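Side-chain contacts in YCAC GENE product (Escherichia coli, PDB 1YAC), which is probably a hydrolase, of unknown specificity, that assembles as an octamer and belongs to the isochorismatase family: residues A[6-11]-A[161-166]; A[44-49]-A[170-175]; A[121-126]-A[131-136]; A[117-122]-A[153-158]. All coordinates share one frame; numbering follows the deposited sequence.

Interaction 1 of 4, residues A[6-11]-A[161-166]; sequences VRLDKN and QLMTWF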
loop_
_atom_site.group_PDB
_atom_site.type_symbol
_atom_site.label_atom_id
_atom_site.label_comp_id
_atom_site.label_asym_id
_atom_site.label_seq_id
_atom_site.Cartn_x
_atom_site.Cartn_y
_atom_site.Cartn_z
ATOM N N VAL A 6 -11.331 32.559 -0.031
ATOM C CA VAL A 6 -10.372 33.274 -0.880
ATOM C C VAL A 6 -10.142 32.374 -2.101
ATOM O O VAL A 6 -9.263 31.501 -2.106
ATOM C CB VAL A 6 -9.038 33.549 -0.111
ATOM C CG1 VAL A 6 -8.031 34.311 -0.991
ATOM C CG2 VAL A 6 -9.329 34.327 1.159
ATOM N N ARG A 7 -10.990 32.555 -3.109
ATOM C CA ARG A 7 -10.929 31.751 -4.321
ATOM C C ARG A 7 -10.192 32.382 -5.490
ATOM O O ARG A 7 -10.165 33.607 -5.640
ATOM C CB ARG A 7 -12.331 31.327 -4.745
ATOM C CG ARG A 7 -13.323 32.446 -5.008
ATOM C CD ARG A 7 -14.560 31.833 -5.670
ATOM N NE ARG A 7 -15.694 32.745 -5.785
ATOM C CZ ARG A 7 -16.861 32.410 -6.330
ATOM N NH1 ARG A 7 -17.055 31.188 -6.807
ATOM N NH2 ARG A 7 -17.837 33.302 -6.410
ATOM N N LEU A 8 -9.580 31.525 -6.304
ATOM C CA LEU A 8 -8.829 31.953 -7.474
ATOM C C LEU A 8 -9.685 32.792 -8.399
ATOM O O LEU A 8 -10.850 32.483 -8.651
ATOM C CB LEU A 8 -8.275 30.750 -8.228
ATOM C CG LEU A 8 -7.117 30.030 -7.534
ATOM C CD1 LEU A 8 -6.815 28.704 -8.269
ATOM C CD2 LEU A 8 -5.884 30.938 -7.503
ATOM N N ASP A 9 -9.074 33.866 -8.876
ATOM C CA ASP A 9 -9.697 34.837 -9.754
ATOM C C ASP A 9 -8.788 34.891 -10.976
ATOM O O ASP A 9 -7.647 35.337 -10.886
ATOM C CB ASP A 9 -9.728 36.176 -9.017
ATOM C CG ASP A 9 -10.364 37.296 -9.823
ATOM O OD1 ASP A 9 -10.518 37.184 -11.064
ATOM O OD2 ASP A 9 -10.688 38.323 -9.188
ATOM N N LYS A 10 -9.314 34.478 -12.127
ATOM C CA LYS A 10 -8.503 34.434 -13.352
ATOM C C LYS A 10 -7.911 35.787 -13.763
ATOM O O LYS A 10 -7.051 35.830 -14.620
ATOM C CB LYS A 10 -9.263 33.825 -14.516
ATOM C CG LYS A 10 -10.478 34.605 -14.973
ATOM C CD LYS A 10 -11.019 34.033 -16.270
ATOM C CE LYS A 10 -12.192 34.875 -16.777
ATOM N NZ LYS A 10 -12.564 34.536 -18.191
ATOM N N ASN A 11 -8.383 36.873 -13.150
ATOM C CA ASN A 11 -7.861 38.188 -13.433
ATOM C C ASN A 11 -6.905 38.701 -12.365
ATOM O O ASN A 11 -6.322 39.753 -12.516
ATOM C CB ASN A 11 -9.026 39.174 -13.580
ATOM C CG ASN A 11 -9.931 38.963 -14.789
ATOM O OD1 ASN A 11 -10.669 38.026 -14.908
ATOM N ND2 ASN A 11 -9.821 39.857 -15.735
ATOM N N GLN A 161 -2.984 27.691 0.547
ATOM C CA GLN A 161 -4.142 26.868 0.225
ATOM C C GLN A 161 -3.624 25.728 -0.658
ATOM O O GLN A 161 -2.943 25.967 -1.658
ATOM C CB GLN A 161 -5.207 27.688 -0.506
ATOM C CG GLN A 161 -5.826 28.784 0.362
ATOM C CD GLN A 161 -7.093 29.371 -0.230
ATOM O OE1 GLN A 161 -8.131 28.704 -0.277
ATOM N NE2 GLN A 161 -7.028 30.625 -0.674
ATOM N N LEU A 162 -3.871 24.488 -0.240
ATOM C CA LEU A 162 -3.419 23.329 -0.995
ATOM C C LEU A 162 -4.493 22.972 -2.000
ATOM O O LEU A 162 -5.641 22.746 -1.631
ATOM C CB LEU A 162 -3.153 22.141 -0.057
ATOM C CG LEU A 162 -2.167 22.371 1.095
ATOM C CD1 LEU A 162 -1.923 21.045 1.776
ATOM C CD2 LEU A 162 -0.853 22.978 0.610
ATOM N N MET A 163 -4.119 22.975 -3.273
ATOM C CA MET A 163 -5.043 22.662 -4.346
ATOM C C MET A 163 -4.402 21.699 -5.354
ATOM O O MET A 163 -3.214 21.355 -5.257
ATOM C CB MET A 163 -5.499 23.965 -5.037
ATOM C CG MET A 163 -6.581 24.755 -4.237
ATOM S SD MET A 163 -7.134 26.189 -5.116
ATOM C CE MET A 163 -8.381 25.518 -6.137
ATOM N N THR A 164 -5.216 21.199 -6.273
ATOM C CA THR A 164 -4.727 20.294 -7.306
ATOM C C THR A 164 -5.143 20.899 -8.646
ATOM O O THR A 164 -6.092 21.688 -8.689
ATOM C CB THR A 164 -5.202 18.836 -7.053
ATOM O OG1 THR A 164 -6.565 18.830 -6.616
ATOM C CG2 THR A 164 -4.344 18.216 -5.934
ATOM N N TRP A 165 -4.459 20.542 -9.730
ATOM C CA TRP A 165 -4.732 21.187 -11.010
ATOM C C TRP A 165 -6.165 21.244 -11.505
ATOM O O TRP A 165 -6.597 22.288 -11.984
ATOM C CB TRP A 165 -3.748 20.736 -12.120
ATOM C CG TRP A 165 -4.091 19.452 -12.804
ATOM C CD1 TRP A 165 -3.537 18.224 -12.573
ATOM C CD2 TRP A 165 -5.083 19.266 -13.823
ATOM N NE1 TRP A 165 -4.132 17.282 -13.384
ATOM C CE2 TRP A 165 -5.085 17.895 -14.159
ATOM C CE3 TRP A 165 -5.976 20.127 -14.482
ATOM C CZ2 TRP A 165 -5.945 17.362 -15.126
ATOM C CZ3 TRP A 165 -6.830 19.601 -15.439
ATOM C CH2 TRP A 165 -6.810 18.229 -15.753
ATOM N N PHE A 166 -6.909 20.149 -11.385
ATOM C CA PHE A 166 -8.292 20.147 -11.859
ATOM C C PHE A 166 -9.112 21.139 -11.028
ATOM O O PHE A 166 -9.898 21.922 -11.580
ATOM C CB PHE A 166 -8.886 18.736 -11.800
ATOM C CG PHE A 166 -10.329 18.660 -12.231
ATOM C CD1 PHE A 166 -10.665 18.588 -13.582
ATOM C CD2 PHE A 166 -11.348 18.617 -11.281
ATOM C CE1 PHE A 166 -11.995 18.464 -13.979
ATOM C CE2 PHE A 166 -12.678 18.496 -11.669
ATOM C CZ PHE A 166 -12.998 18.418 -13.022
HETATM O O HOH W 1 -10.114 30.241 1.154
#
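Gln161 and Met163 meet Val6 and Leu8 where strand 161-163, an outermost strand of the parallel sheet within this chain, faces the loop before strand 13-18. The fold is a three-layer alpha-beta-alpha sandwich. The inner half of the contact is apolar. Leu8 and Met163 reach toward each other tip to tip, with Leu8 CD1 4.0 Å from Met163 SD. Both side chains are buried, and both also touch Phe134 of strand 132-136. Val168 and Leu172 add to the packing around Leu8. The outer half is polar and holds a water. The Gln161 chain runs extended beyond CG (chi2 -166°) and crosses Val6 at about a right angle. Gln161 NE2 donates to Val6 O over 2.8 Å. The bond is nearly straight (165°), lies in the carbonyl plane and uses a lone pair. Val6 O also lies close to the plane of the glutamine amide, so both groups are well aligned. Gln161 OE1 is also bonded to Arg154 NE of a neighbouring subunit. An alanine in place of Gln161 would leave Val6 O without its amide donor and would probably loosen the loop from strand 161-163, with Arg154 of the neighbour losing an acceptor. A water closes the outer side: it donates to Gln161 OE1 at 2.9 Å and accepts from Val6 N, also at 2.9 Å.

Interaction 2 of 4, residues A[44-49]-A[170-175]; sequences GDLAKY and CELHRD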
loop_
_atom_site.group_PDB
_atom_site.type_symbol
_atom_site.label_atom_id
_atom_site.label_comp_id
_atom_site.label_asym_id
_atom_site.label_seq_id
_atom_site.Cartn_x
_atom_site.Cartn_y
_atom_site.Cartn_z
ATOM N N GLY A 44 0.517 23.628 -17.136
ATOM C CA GLY A 44 0.978 24.552 -18.160
ATOM C C GLY A 44 -0.159 24.916 -19.119
ATOM O O GLY A 44 -0.367 26.097 -19.443
ATOM N N ASP A 45 -0.928 23.911 -19.534
ATOM C CA ASP A 45 -2.040 24.120 -20.461
ATOM C C ASP A 45 -3.110 25.025 -19.874
ATOM O O ASP A 45 -3.685 25.856 -20.589
ATOM C CB ASP A 45 -2.678 22.790 -20.875
ATOM C CG ASP A 45 -1.871 22.038 -21.914
ATOM O OD1 ASP A 45 -0.753 22.467 -22.290
ATOM O OD2 ASP A 45 -2.379 21.004 -22.374
ATOM N N LEU A 46 -3.398 24.875 -18.582
ATOM C CA LEU A 46 -4.422 25.717 -17.971
ATOM C C LEU A 46 -3.915 27.150 -17.828
ATOM O O LEU A 46 -4.677 28.101 -18.031
ATOM C CB LEU A 46 -4.934 25.138 -16.641
ATOM C CG LEU A 46 -4.152 25.241 -15.332
ATOM C CD1 LEU A 46 -4.365 26.605 -14.659
ATOM C CD2 LEU A 46 -4.608 24.126 -14.399
ATOM N N ALA A 47 -2.632 27.312 -17.525
ATOM C CA ALA A 47 -2.054 28.646 -17.396
ATOM C C ALA A 47 -2.198 29.361 -18.740
ATOM O O ALA A 47 -2.578 30.538 -18.808
ATOM C CB ALA A 47 -0.592 28.559 -17.006
ATOM N N LYS A 48 -1.910 28.631 -19.810
ATOM C CA LYS A 48 -2.024 29.178 -21.152
ATOM C C LYS A 48 -3.490 29.450 -21.506
ATOM O O LYS A 48 -3.832 30.544 -21.986
ATOM C CB LYS A 48 -1.403 28.211 -22.166
ATOM C CG LYS A 48 -1.534 28.663 -23.609
ATOM C CD LYS A 48 -0.218 29.141 -24.190
ATOM C CE LYS A 48 0.363 30.307 -23.431
ATOM N NZ LYS A 48 1.537 30.869 -24.157
ATOM N N TYR A 49 -4.351 28.473 -21.236
ATOM C CA TYR A 49 -5.780 28.600 -21.529
ATOM C C TYR A 49 -6.425 29.820 -20.858
ATOM O O TYR A 49 -7.194 30.555 -21.485
ATOM C CB TYR A 49 -6.531 27.332 -21.115
ATOM C CG TYR A 49 -8.032 27.445 -21.296
ATOM C CD1 TYR A 49 -8.592 27.568 -22.567
ATOM C CD2 TYR A 49 -8.885 27.457 -20.197
ATOM C CE1 TYR A 49 -9.964 27.699 -22.736
ATOM C CE2 TYR A 49 -10.255 27.590 -20.356
ATOM C CZ TYR A 49 -10.788 27.707 -21.631
ATOM O OH TYR A 49 -12.157 27.807 -21.795
ATOM N N CYS A 170 -11.083 24.572 -12.332
ATOM C CA CYS A 170 -12.501 24.777 -12.046
ATOM C C CYS A 170 -12.782 26.052 -11.272
ATOM O O CYS A 170 -13.814 26.710 -11.488
ATOM C CB CYS A 170 -13.078 23.577 -11.296
ATOM S SG CYS A 170 -13.295 22.095 -12.306
ATOM N N GLU A 171 -11.897 26.387 -10.338
ATOM C CA GLU A 171 -12.088 27.600 -9.558
ATOM C C GLU A 171 -11.835 28.829 -10.438
ATOM O O GLU A 171 -12.479 29.866 -10.276
ATOM C CB GLU A 171 -11.179 27.604 -8.329
ATOM C CG GLU A 171 -11.666 28.545 -7.228
ATOM C CD GLU A 171 -11.026 28.254 -5.894
ATOM O OE1 GLU A 171 -11.584 27.419 -5.167
ATOM O OE2 GLU A 171 -9.982 28.860 -5.560
ATOM N N LEU A 172 -10.903 28.708 -11.375
ATOM C CA LEU A 172 -10.590 29.801 -12.289
ATOM C C LEU A 172 -11.702 30.020 -13.321
ATOM O O LEU A 172 -12.086 31.162 -13.597
ATOM C CB LEU A 172 -9.284 29.517 -13.036
ATOM C CG LEU A 172 -7.978 29.683 -12.266
ATOM C CD1 LEU A 172 -6.838 29.054 -13.048
ATOM C CD2 LEU A 172 -7.709 31.149 -12.016
ATOM N N HIS A 173 -12.204 28.929 -13.889
ATOM C CA HIS A 173 -13.216 29.003 -14.925
ATOM C C HIS A 173 -14.564 29.462 -14.408
ATOM O O HIS A 173 -15.270 30.213 -15.091
ATOM C CB HIS A 173 -13.377 27.645 -15.624
ATOM C CG HIS A 173 -13.950 27.742 -17.006
ATOM N ND1 HIS A 173 -15.194 27.248 -17.335
ATOM C CD2 HIS A 173 -13.421 28.230 -18.153
ATOM C CE1 HIS A 173 -15.403 27.419 -18.630
ATOM N NE2 HIS A 173 -14.346 28.011 -19.150
ATOM N N ARG A 174 -14.960 28.948 -13.247
ATOM C CA ARG A 174 -16.240 29.311 -12.611
ATOM C C ARG A 174 -17.513 28.825 -13.289
ATOM O O ARG A 174 -18.403 28.289 -12.620
ATOM C CB ARG A 174 -16.370 30.834 -12.465
ATOM C CG ARG A 174 -15.295 31.512 -11.662
ATOM C CD ARG A 174 -15.322 31.090 -10.210
ATOM N NE ARG A 174 -14.299 31.821 -9.470
ATOM C CZ ARG A 174 -14.447 33.068 -9.037
ATOM N NH1 ARG A 174 -15.587 33.713 -9.257
ATOM N NH2 ARG A 174 -13.437 33.689 -8.434
ATOM N N ASP A 175 -17.599 28.981 -14.612
ATOM C CA ASP A 175 -18.784 28.631 -15.398
ATOM C C ASP A 175 -18.449 28.024 -16.745
ATOM O O ASP A 175 -17.780 28.638 -17.564
ATOM C CB ASP A 175 -19.622 29.898 -15.626
ATOM C CG ASP A 175 -21.098 29.583 -15.945
ATOM O OD1 ASP A 175 -21.402 28.834 -16.896
ATOM O OD2 ASP A 175 -21.963 30.075 -15.185
#
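The hydroxyl of Tyr49 is hydrogen-bonded to Asp179 OD2 and lies 3.4 Å from His173 NE2. The Tyr49 and His173 side chains cross at a slant. The imidazole comes in at the edge of the tyrosine ring, close to its plane, with His173 CD2 3.9 Å from Tyr49 CE2. Tyr49 has CG anti to the backbone N (chi1 176°), which carries its ring out to the histidine. Leu183 of helix 180-190 packs on His173. Deeper in, the contact is apolar. Leu46 and Leu172 cross at about a right angle, touching through Leu46 CD1 and Leu172 CD1 at 3.8 Å. Just past helix 165-173, Arg174 folds back and its NE donates to Glu171 O at 2.8 Å. The donor lies nearly in line with the C=O bond, but the bond is bent at the hydrogen (131°). Glu171 OE1 forms a salt bridge with Arg154 of a neighbouring subunit. Helices 33-49 and 165-173 thus pack side by side through a leucine pair and the Tyr49–His173 contact, forming part of one helical layer of the alpha-beta-alpha sandwich.

Interaction 3 of 4, residues A[121-126]-A[131-136]; sequences FPALSA and FDVFVV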
loop_
_atom_site.group_PDB
_atom_site.type_symbol
_atom_site.label_atom_id
_atom_site.label_comp_id
_atom_site.label_asym_id
_atom_site.label_seq_id
_atom_site.Cartn_x
_atom_site.Cartn_y
_atom_site.Cartn_z
ATOM N N PHE A 121 9.719 26.983 -0.043
ATOM C CA PHE A 121 10.483 28.183 0.325
ATOM C C PHE A 121 9.856 29.458 -0.268
ATOM O O PHE A 121 9.513 30.394 0.481
ATOM C CB PHE A 121 11.973 28.047 -0.034
ATOM C CG PHE A 121 12.711 26.966 0.743
ATOM C CD1 PHE A 121 12.051 26.146 1.663
ATOM C CD2 PHE A 121 14.072 26.758 0.529
ATOM C CE1 PHE A 121 12.738 25.125 2.362
ATOM C CE2 PHE A 121 14.765 25.741 1.223
ATOM C CZ PHE A 121 14.092 24.925 2.139
ATOM N N PRO A 122 9.678 29.511 -1.608
ATOM C CA PRO A 122 9.072 30.735 -2.139
ATOM C C PRO A 122 7.608 30.900 -1.712
ATOM O O PRO A 122 7.125 32.033 -1.574
ATOM C CB PRO A 122 9.260 30.586 -3.650
ATOM C CG PRO A 122 9.342 29.112 -3.857
ATOM C CD PRO A 122 10.167 28.654 -2.703
ATOM N N ALA A 123 6.894 29.790 -1.492
ATOM C CA ALA A 123 5.500 29.902 -1.033
ATOM C C ALA A 123 5.471 30.621 0.327
ATOM O O ALA A 123 4.680 31.537 0.533
ATOM C CB ALA A 123 4.833 28.519 -0.918
ATOM N N LEU A 124 6.361 30.226 1.233
ATOM C CA LEU A 124 6.420 30.819 2.564
ATOM C C LEU A 124 6.862 32.279 2.493
ATOM O O LEU A 124 6.331 33.134 3.209
ATOM C CB LEU A 124 7.364 30.002 3.465
ATOM C CG LEU A 124 6.945 28.546 3.705
ATOM C CD1 LEU A 124 8.011 27.797 4.503
ATOM C CD2 LEU A 124 5.603 28.500 4.417
ATOM N N SER A 125 7.836 32.559 1.635
ATOM C CA SER A 125 8.341 33.923 1.455
ATOM C C SER A 125 7.226 34.819 0.922
ATOM O O SER A 125 7.025 35.930 1.414
ATOM C CB SER A 125 9.516 33.929 0.468
ATOM O OG SER A 125 10.670 33.274 1.004
ATOM N N ALA A 126 6.480 34.310 -0.054
ATOM C CA ALA A 126 5.378 35.047 -0.671
ATOM C C ALA A 126 4.248 35.337 0.326
ATOM O O ALA A 126 3.662 36.425 0.316
ATOM C CB ALA A 126 4.855 34.287 -1.890
ATOM N N PHE A 131 1.095 37.897 -0.219
ATOM C CA PHE A 131 0.393 37.280 -1.347
ATOM C C PHE A 131 -0.529 36.141 -0.896
ATOM O O PHE A 131 -0.322 35.537 0.160
ATOM C CB PHE A 131 1.396 36.692 -2.349
ATOM C CG PHE A 131 2.165 37.722 -3.130
ATOM C CD1 PHE A 131 1.670 38.208 -4.336
ATOM C CD2 PHE A 131 3.403 38.175 -2.678
ATOM C CE1 PHE A 131 2.410 39.132 -5.088
ATOM C CE2 PHE A 131 4.145 39.093 -3.414
ATOM C CZ PHE A 131 3.644 39.570 -4.622
ATOM N N ASP A 132 -1.554 35.866 -1.687
ATOM C CA ASP A 132 -2.442 34.743 -1.416
ATOM C C ASP A 132 -1.823 33.624 -2.239
ATOM O O ASP A 132 -1.758 33.714 -3.458
ATOM C CB ASP A 132 -3.860 35.056 -1.873
ATOM C CG ASP A 132 -4.527 36.054 -0.966
ATOM O OD1 ASP A 132 -4.262 35.985 0.255
ATOM O OD2 ASP A 132 -5.269 36.922 -1.464
ATOM N N VAL A 133 -1.358 32.586 -1.562
ATOM C CA VAL A 133 -0.673 31.484 -2.226
ATOM C C VAL A 133 -1.503 30.217 -2.336
ATOM O O VAL A 133 -2.111 29.770 -1.366
ATOM C CB VAL A 133 0.665 31.176 -1.495
ATOM C CG1 VAL A 133 1.389 29.994 -2.126
ATOM C CG2 VAL A 133 1.566 32.416 -1.505
ATOM N N PHE A 134 -1.481 29.635 -3.530
ATOM C CA PHE A 134 -2.202 28.410 -3.846
ATOM C C PHE A 134 -1.148 27.431 -4.393
ATOM O O PHE A 134 -0.532 27.685 -5.431
ATOM C CB PHE A 134 -3.259 28.699 -4.921
ATOM C CG PHE A 134 -4.301 29.707 -4.503
ATOM C CD1 PHE A 134 -4.008 31.067 -4.480
ATOM C CD2 PHE A 134 -5.583 29.294 -4.162
ATOM C CE1 PHE A 134 -4.985 32.011 -4.126
ATOM C CE2 PHE A 134 -6.568 30.215 -3.811
ATOM C CZ PHE A 134 -6.266 31.581 -3.791
ATOM N N VAL A 135 -0.920 26.338 -3.675
ATOM C CA VAL A 135 0.067 25.337 -4.076
ATOM C C VAL A 135 -0.599 24.214 -4.863
ATOM O O VAL A 135 -1.625 23.683 -4.427
ATOM C CB VAL A 135 0.757 24.741 -2.821
ATOM C CG1 VAL A 135 1.690 23.598 -3.198
ATOM C CG2 VAL A 135 1.514 25.845 -2.085
ATOM N N VAL A 136 -0.069 23.889 -6.042
ATOM C CA VAL A 136 -0.634 22.800 -6.841
ATOM C C VAL A 136 0.144 21.551 -6.414
ATOM O O VAL A 136 1.203 21.233 -6.960
ATOM C CB VAL A 136 -0.490 23.057 -8.352
ATOM C CG1 VAL A 136 -1.391 22.121 -9.114
ATOM C CG2 VAL A 136 -0.859 24.494 -8.686
#
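The ring of Phe131 turns an edge to the end of segment 121-126. Ala126 O lies near the ring plane, 3.5 Å from Phe131 CD2. The same oxygen accepts a hydrogen bond from Phe131 N at 3.0 Å. That bond is fairly straight (158°), but the donor is tilted from the carbonyl plane. One carbonyl therefore meets both the N-H and the ring edge of one residue. The first torsion of Phe131 explains this: CG lies beside the backbone N (chi1 -71°), on the side where the oxygen is. Leu108 also touches the Phe131 side chain. In the strand that follows, Val133 divides its two methyls between two alanines. Val133 CG1 meets Ala123 CB at 3.9 Å, and Val133 CG2 meets Ala126 CB at 3.8 Å. Val135 is a looser neighbour of Ala123. The small alanine side chains let the helix lie close, with its axis 8.6 Å from that of the strand. Away from the strand, Phe121 O accepts from both Ser125 N and Ser125 OG. Ser125 OG also bonds to Asn89. Helix and strand run nearly antiparallel, at 159°. This is the helix-to-second-strand part of a beta-alpha-beta crossover: helix 115-128 runs back, and strand 132-136 lies parallel beside strand 107-112 in the sheet of this alpha-beta-alpha sandwich.

Interaction 4 of 4, residues A[117-122]-A[153-158]; sequences VCVAFP and DRMSQA. Unlike the reference sequence in segment 153-158: Met155 (reference Leu).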
loop_
_atom_site.group_PDB
_atom_site.type_symbol
_atom_site.label_atom_id
_atom_site.label_comp_id
_atom_site.label_asym_id
_atom_site.label_seq_id
_atom_site.Cartn_x
_atom_site.Cartn_y
_atom_site.Cartn_z
ATOM N N VAL A 117 11.270 22.295 -0.985
ATOM C CA VAL A 117 12.303 23.304 -1.160
ATOM C C VAL A 117 11.919 24.339 -2.217
ATOM O O VAL A 117 11.560 25.465 -1.888
ATOM C CB VAL A 117 13.665 22.675 -1.542
ATOM C CG1 VAL A 117 14.676 23.771 -1.912
ATOM C CG2 VAL A 117 14.198 21.853 -0.377
ATOM N N CYS A 118 11.890 23.938 -3.481
ATOM C CA CYS A 118 11.579 24.899 -4.527
ATOM C C CYS A 118 10.162 25.430 -4.540
ATOM O O CYS A 118 9.916 26.490 -5.111
ATOM C CB CYS A 118 12.021 24.391 -5.888
ATOM S SG CYS A 118 13.787 24.100 -5.874
ATOM N N VAL A 119 9.226 24.697 -3.939
ATOM C CA VAL A 119 7.856 25.174 -3.851
ATOM C C VAL A 119 7.634 25.834 -2.491
ATOM O O VAL A 119 7.283 27.010 -2.412
ATOM C CB VAL A 119 6.822 24.049 -4.046
ATOM C CG1 VAL A 119 5.397 24.578 -3.790
ATOM C CG2 VAL A 119 6.920 23.518 -5.470
ATOM N N ALA A 120 7.893 25.091 -1.420
ATOM C CA ALA A 120 7.686 25.611 -0.064
ATOM C C ALA A 120 8.429 26.896 0.287
ATOM O O ALA A 120 7.827 27.819 0.850
ATOM C CB ALA A 120 7.998 24.527 0.979
ATOM N N PHE A 121 9.719 26.983 -0.043
ATOM C CA PHE A 121 10.483 28.183 0.325
ATOM C C PHE A 121 9.856 29.458 -0.268
ATOM O O PHE A 121 9.513 30.394 0.481
ATOM C CB PHE A 121 11.973 28.047 -0.034
ATOM C CG PHE A 121 12.711 26.966 0.743
ATOM C CD1 PHE A 121 12.051 26.146 1.663
ATOM C CD2 PHE A 121 14.072 26.758 0.529
ATOM C CE1 PHE A 121 12.738 25.125 2.362
ATOM C CE2 PHE A 121 14.765 25.741 1.223
ATOM C CZ PHE A 121 14.092 24.925 2.139
ATOM N N PRO A 122 9.678 29.511 -1.608
ATOM C CA PRO A 122 9.072 30.735 -2.139
ATOM C C PRO A 122 7.608 30.900 -1.712
ATOM O O PRO A 122 7.125 32.033 -1.574
ATOM C CB PRO A 122 9.260 30.586 -3.650
ATOM C CG PRO A 122 9.342 29.112 -3.857
ATOM C CD PRO A 122 10.167 28.654 -2.703
ATOM N N ASP A 153 2.206 20.186 5.519
ATOM C CA ASP A 153 1.938 20.674 6.862
ATOM C C ASP A 153 2.534 22.065 7.056
ATOM O O ASP A 153 1.855 22.999 7.511
ATOM C CB ASP A 153 2.519 19.713 7.902
ATOM C CG ASP A 153 2.130 20.108 9.325
ATOM O OD1 ASP A 153 2.836 20.935 9.930
ATOM O OD2 ASP A 153 1.100 19.614 9.826
ATOM N N ARG A 154 3.790 22.213 6.653
ATOM C CA ARG A 154 4.493 23.486 6.795
ATOM C C ARG A 154 3.834 24.622 5.998
ATOM O O ARG A 154 3.662 25.729 6.514
ATOM C CB ARG A 154 5.966 23.331 6.398
ATOM C CG ARG A 154 6.846 24.470 6.924
ATOM C CD ARG A 154 8.296 24.327 6.493
ATOM N NE ARG A 154 9.125 25.324 7.171
ATOM C CZ ARG A 154 10.317 25.724 6.746
ATOM N NH1 ARG A 154 10.837 25.212 5.636
ATOM N NH2 ARG A 154 10.983 26.646 7.426
ATOM N N MET A 155 3.435 24.344 4.759
ATOM C CA MET A 155 2.799 25.363 3.930
ATOM C C MET A 155 1.391 25.713 4.419
ATOM O O MET A 155 1.023 26.890 4.505
ATOM C CB MET A 155 2.793 24.933 2.460
ATOM C CG MET A 155 4.199 24.813 1.879
ATOM S SD MET A 155 4.237 24.365 0.147
ATOM C CE MET A 155 3.697 22.653 0.172
ATOM N N SER A 156 0.625 24.696 4.795
ATOM C CA SER A 156 -0.731 24.897 5.296
ATOM C C SER A 156 -0.712 25.719 6.595
ATOM O O SER A 156 -1.517 26.634 6.771
ATOM C CB SER A 156 -1.401 23.541 5.543
ATOM O OG SER A 156 -2.759 23.713 5.905
ATOM N N GLN A 157 0.238 25.387 7.468
ATOM C CA GLN A 157 0.464 26.032 8.764
ATOM C C GLN A 157 0.663 27.544 8.535
ATOM O O GLN A 157 0.137 28.376 9.283
ATOM C CB GLN A 157 1.714 25.373 9.407
ATOM C CG GLN A 157 2.201 25.872 10.782
ATOM C CD GLN A 157 3.408 25.049 11.345
ATOM O OE1 GLN A 157 4.506 25.037 10.765
ATOM N NE2 GLN A 157 3.201 24.395 12.495
ATOM N N ALA A 158 1.350 27.886 7.448
ATOM C CA ALA A 158 1.629 29.281 7.110
ATOM C C ALA A 158 0.467 29.997 6.435
ATOM O O ALA A 158 0.508 31.209 6.261
ATOM C CB ALA A 158 2.858 29.363 6.229
#
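Met155 SD rests against Ala120, 3.7 Å from its CA and 3.9 Å from its CB. Met155 CG also touches Ala120 CB. Val119 comes in at about a right angle and brings CG1 to 4.1 Å from Met155 SD. The methionine chain is extended as far as the sulfur and then bends (chi3 -71°). Met155 stands where the reference sequence has leucine. The second pair joins Phe121 and Arg154. Phe121 CE1 lies 3.8 Å from Arg154 NH1, at the edge of the guanidinium and near its plane. The two flat groups are almost perpendicular, 89° apart. Arg154 reaches this place with CG anti to its own N and a chain extended from CG to NE. In the next shell, Val117 CA sits over the centre of one face of the Phe121 ring, 3.8 Å above it. Val135 of strand 132-136 underlies both Val119 and Met155. The helix segments run nearly parallel, 17° apart, with axes 10.1 Å from each other. Gln161 and Glu171 of a neighbouring subunit hold the end of Arg154, and Tyr5 of that subunit packs on Phe121. The chemistry is therefore divided. Apolar contacts round the Met155 sulfur join the two helices within the chain, while the buried arginine charge is probably balanced across the subunit interface by the neighbour's carboxylate.

In the fold
Interactions 3 and 4 adjoin, with centres about 7 Å apart, and share helix 115-128. Interactions 1 and 2 have centres about 9 Å apart and both use helix 165-173; Leu8 N bonds to Glu171 OE2 between them. Strands 132-136 and 161-163 are neighbours in the sheet and connect interaction 3 with interaction 1. Interactions 2 and 4 lie on opposite sides of the chain's centre, about 23 Å between centres, one in each helical layer. Along the chain, interactions 3 and 4 are nested inside the loops closed by interactions 1 and 2, which cross. Interactions 1, 2 and 4 also lie beside subunit interfaces, so they are probably part of what joins neighbouring subunits.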